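Local coordinates for protein yjcS (Bacillus subtilis, PDB 1Q8B), which is of unconfirmed function but belongs to the antibiotic biosynthesis monooxygenase family, and so may carry out a small-molecule oxidation, at residues K33-L38 with I63-I68. Residues are numbered along the deposited sequence; the frame is centred on the assembly and turned at random.
Sequences KEFKKL and IMLWEI
Lys-36 NZ, gripped by the carboxylate of Glu-39 and the carbonyl oxygen of Ala-53, ties helix 28-42 to strand 48-55, while one residue earlier Phe-35 meets Ile-63 and Leu-65 of strand 62-69 through carbon alone. The main touch is a CH-pi contact: Ile-63 CD1 lies 3.9 Å from the centroid of the Phe-35 ring and 19° off its normal, which places the methyl over one face but shifted toward the rim. Accordingly its nearest ring atom is Phe-35 CE1, 3.7 Å from Ile-63 CD1. Ile-63 gets there with an extended outer arm (chi2 174°), its side chain approaching from the direction opposite to that of Phe-35. Leu-65 is a looser neighbour, with its CD2 coming obliquely within 4.4 Å of Phe-35 CD2. On the helix, Glu-34 OE2 forms a salt bridge with Lys-37 NZ at 3.3 Å, and its OE1 is hydrogen-bonded to Gln-90 NE2. Phe-35 also touches Leu-20, and Ile-63 touches Ile-31 and Met-32, placing the pair between helix 28-42 and strands 62-69 and 13-22. The antiparallel sheet, ordered 48-55, 62-69, 13-22, 93-103, has the ferredoxin-like layout of dimeric alpha-beta barrel proteins. With no hydrogen bond between the two segments, their direct contact rests on dispersion and burial of apolar surface, including a methyl over an aromatic face.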
ATOM      1  N   LYS A  33     -21.548  -1.591  -1.297  1.00 27.00           N
ATOM      2  CA  LYS A  33     -21.443  -0.146  -1.497  1.00 27.37           C
ATOM      3  C   LYS A  33     -20.035   0.310  -1.150  1.00 26.82           C
ATOM      4  O   LYS A  33     -19.476   1.187  -1.809  1.00 26.78           O
ATOM      5  CB  LYS A  33     -22.454   0.606  -0.630  1.00 29.22           C
ATOM      6  CG  LYS A  33     -23.860   0.603  -1.200  1.00 31.45           C
ATOM      7  CD  LYS A  33     -24.812   1.415  -0.334  1.00 33.46           C
ATOM      8  CE  LYS A  33     -26.179   1.550  -0.998  1.00 34.73           C
ATOM      9  NZ  LYS A  33     -26.810   0.229  -1.288  1.00 35.82           N
ATOM     10  N   GLU A  34     -19.463  -0.294  -0.112  1.00 26.19           N
ATOM     11  CA  GLU A  34     -18.108   0.039   0.309  1.00 25.05           C
ATOM     12  C   GLU A  34     -17.132  -0.399  -0.763  1.00 24.07           C
ATOM     13  O   GLU A  34     -16.155   0.294  -1.048  1.00 23.57           O
ATOM     14  CB  GLU A  34     -17.769  -0.642   1.637  1.00 25.61           C
ATOM     15  CG  GLU A  34     -18.302   0.106   2.834  1.00 26.44           C
ATOM     16  CD  GLU A  34     -17.823   1.551   2.856  1.00 27.29           C
ATOM     17  OE1 GLU A  34     -16.609   1.778   3.059  1.00 26.76           O
ATOM     18  OE2 GLU A  34     -18.660   2.458   2.656  1.00 28.24           O
ATOM     19  N   PHE A  35     -17.400  -1.554  -1.366  1.00 23.44           N
ATOM     20  CA  PHE A  35     -16.526  -2.039  -2.420  1.00 22.69           C
ATOM     21  C   PHE A  35     -16.673  -1.213  -3.698  1.00 22.65           C
ATOM     22  O   PHE A  35     -15.720  -1.072  -4.461  1.00 22.70           O
ATOM     23  CB  PHE A  35     -16.774  -3.527  -2.678  1.00 22.03           C
ATOM     24  CG  PHE A  35     -16.010  -4.422  -1.746  1.00 21.18           C
ATOM     25  CD1 PHE A  35     -16.449  -4.638  -0.448  1.00 20.94           C
ATOM     26  CD2 PHE A  35     -14.799  -4.971  -2.138  1.00 20.48           C
ATOM     27  CE1 PHE A  35     -15.693  -5.379   0.442  1.00 20.93           C
ATOM     28  CE2 PHE A  35     -14.038  -5.712  -1.256  1.00 20.03           C
ATOM     29  CZ  PHE A  35     -14.483  -5.915   0.035  1.00 20.63           C
ATOM     30  N   LYS A  36     -17.854  -0.651  -3.926  1.00 22.29           N
ATOM     31  CA  LYS A  36     -18.043   0.174  -5.108  1.00 22.88           C
ATOM     32  C   LYS A  36     -17.308   1.495  -4.934  1.00 22.52           C
ATOM     33  O   LYS A  36     -16.740   2.024  -5.885  1.00 21.79           O
ATOM     34  CB  LYS A  36     -19.530   0.405  -5.369  1.00 24.21           C
ATOM     35  CG  LYS A  36     -20.213  -0.839  -5.924  1.00 26.52           C
ATOM     36  CD  LYS A  36     -19.518  -1.288  -7.209  1.00 28.32           C
ATOM     37  CE  LYS A  36     -19.918  -2.688  -7.641  1.00 28.96           C
ATOM     38  NZ  LYS A  36     -19.151  -3.071  -8.864  1.00 30.17           N
ATOM     39  N   LYS A  37     -17.301   2.028  -3.715  1.00 22.53           N
ATOM     40  CA  LYS A  37     -16.586   3.274  -3.474  1.00 22.91           C
ATOM     41  C   LYS A  37     -15.098   2.999  -3.642  1.00 22.24           C
ATOM     42  O   LYS A  37     -14.370   3.799  -4.242  1.00 22.58           O
ATOM     43  CB  LYS A  37     -16.867   3.800  -2.068  1.00 24.86           C
ATOM     44  CG  LYS A  37     -18.329   4.181  -1.831  1.00 28.38           C
ATOM     45  CD  LYS A  37     -18.487   5.136  -0.654  1.00 30.89           C
ATOM     46  CE  LYS A  37     -17.869   4.570   0.616  1.00 32.90           C
ATOM     47  NZ  LYS A  37     -17.869   5.564   1.734  1.00 35.69           N
ATOM     48  N   LEU A  38     -14.649   1.859  -3.117  1.00 21.23           N
ATOM     49  CA  LEU A  38     -13.246   1.467  -3.233  1.00 20.29           C
ATOM     50  C   LEU A  38     -12.888   1.301  -4.704  1.00 20.09           C
ATOM     51  O   LEU A  38     -11.840   1.764  -5.148  1.00 19.32           O
ATOM     52  CB  LEU A  38     -12.986   0.151  -2.499  1.00 19.93           C
ATOM     53  CG  LEU A  38     -11.582  -0.432  -2.691  1.00 19.89           C
ATOM     54  CD1 LEU A  38     -10.538   0.522  -2.121  1.00 19.13           C
ATOM     55  CD2 LEU A  38     -11.501  -1.788  -2.013  1.00 19.55           C
ATOM     56  N   ILE A  63     -17.113 -12.256  -2.414  1.00 20.35           N
ATOM     57  CA  ILE A  63     -16.975 -11.151  -3.349  1.00 19.25           C
ATOM     58  C   ILE A  63     -15.810 -11.468  -4.269  1.00 19.46           C
ATOM     59  O   ILE A  63     -14.754 -11.901  -3.813  1.00 18.73           O
ATOM     60  CB  ILE A  63     -16.703  -9.823  -2.610  1.00 18.61           C
ATOM     61  CG1 ILE A  63     -17.912  -9.461  -1.742  1.00 18.25           C
ATOM     62  CG2 ILE A  63     -16.413  -8.710  -3.612  1.00 18.16           C
ATOM     63  CD1 ILE A  63     -17.692  -8.257  -0.859  1.00 17.80           C
HETATM   64  N   MSE A  64     -16.004 -11.252  -5.565  1.00 19.77           N
HETATM   65  CA  MSE A  64     -14.960 -11.530  -6.535  1.00 20.11           C
HETATM   66  C   MSE A  64     -14.266 -10.261  -7.013  1.00 19.38           C
HETATM   67  O   MSE A  64     -14.917  -9.231  -7.202  1.00 18.67           O
HETATM   68  CB  MSE A  64     -15.552 -12.262  -7.732  1.00 22.23           C
HETATM   69  CG  MSE A  64     -14.510 -12.811  -8.687  1.00 25.75           C
HETATM   70 SE   MSE A  64     -13.619 -14.440  -8.088  1.00 34.57          SE
HETATM   71  CE  MSE A  64     -15.181 -15.462  -7.572  1.00 25.39           C
ATOM     72  N   LEU A  65     -12.948 -10.339  -7.210  1.00 18.11           N
ATOM     73  CA  LEU A  65     -12.176  -9.191  -7.683  1.00 16.89           C
ATOM     74  C   LEU A  65     -11.413  -9.502  -8.968  1.00 16.16           C
ATOM     75  O   LEU A  65     -10.721 -10.514  -9.068  1.00 15.82           O
ATOM     76  CB  LEU A  65     -11.169  -8.726  -6.617  1.00 17.28           C
ATOM     77  CG  LEU A  65     -11.639  -8.317  -5.211  1.00 17.16           C
ATOM     78  CD1 LEU A  65     -10.416  -7.945  -4.369  1.00 17.53           C
ATOM     79  CD2 LEU A  65     -12.613  -7.136  -5.286  1.00 16.12           C
ATOM     80  N   TRP A  66     -11.565  -8.622  -9.953  1.00 16.28           N
ATOM     81  CA  TRP A  66     -10.876  -8.735 -11.238  1.00 16.51           C
ATOM     82  C   TRP A  66      -9.939  -7.541 -11.242  1.00 16.81           C
ATOM     83  O   TRP A  66     -10.405  -6.404 -11.180  1.00 16.76           O
ATOM     84  CB  TRP A  66     -11.851  -8.596 -12.414  1.00 16.29           C
ATOM     85  CG  TRP A  66     -12.795  -9.753 -12.602  1.00 16.57           C
ATOM     86  CD1 TRP A  66     -12.688 -11.000 -12.054  1.00 16.27           C
ATOM     87  CD2 TRP A  66     -13.951  -9.786 -13.454  1.00 15.92           C
ATOM     88  NE1 TRP A  66     -13.702 -11.806 -12.514  1.00 16.07           N
ATOM     89  CE2 TRP A  66     -14.494 -11.088 -13.372  1.00 16.23           C
ATOM     90  CE3 TRP A  66     -14.581  -8.843 -14.276  1.00 15.48           C
ATOM     91  CZ2 TRP A  66     -15.642 -11.474 -14.084  1.00 15.48           C
ATOM     92  CZ3 TRP A  66     -15.724  -9.229 -14.988  1.00 15.47           C
ATOM     93  CH2 TRP A  66     -16.239 -10.533 -14.884  1.00 15.01           C
ATOM     94  N   GLU A  67      -8.633  -7.783 -11.322  1.00 16.52           N
ATOM     95  CA  GLU A  67      -7.676  -6.680 -11.289  1.00 16.49           C
ATOM     96  C   GLU A  67      -6.560  -6.783 -12.320  1.00 16.43           C
ATOM     97  O   GLU A  67      -6.063  -7.871 -12.600  1.00 16.89           O
ATOM     98  CB  GLU A  67      -7.024  -6.596  -9.904  1.00 16.73           C
ATOM     99  CG  GLU A  67      -7.987  -6.525  -8.724  1.00 16.71           C
ATOM    100  CD  GLU A  67      -7.281  -6.694  -7.382  1.00 17.33           C
ATOM    101  OE1 GLU A  67      -6.045  -6.516  -7.316  1.00 16.48           O
ATOM    102  OE2 GLU A  67      -7.963  -6.995  -6.383  1.00 17.61           O
ATOM    103  N   ILE A  68      -6.179  -5.637 -12.879  1.00 16.64           N
ATOM    104  CA  ILE A  68      -5.065  -5.556 -13.824  1.00 17.08           C
ATOM    105  C   ILE A  68      -4.226  -4.349 -13.377  1.00 17.13           C
ATOM    106  O   ILE A  68      -4.750  -3.248 -13.211  1.00 16.65           O
ATOM    107  CB  ILE A  68      -5.518  -5.327 -15.286  1.00 17.29           C
ATOM    108  CG1 ILE A  68      -6.436  -6.456 -15.754  1.00 17.45           C
ATOM    109  CG2 ILE A  68      -4.296  -5.301 -16.201  1.00 17.85           C
ATOM    110  CD1 ILE A  68      -6.871  -6.305 -17.201  1.00 17.18           C
TER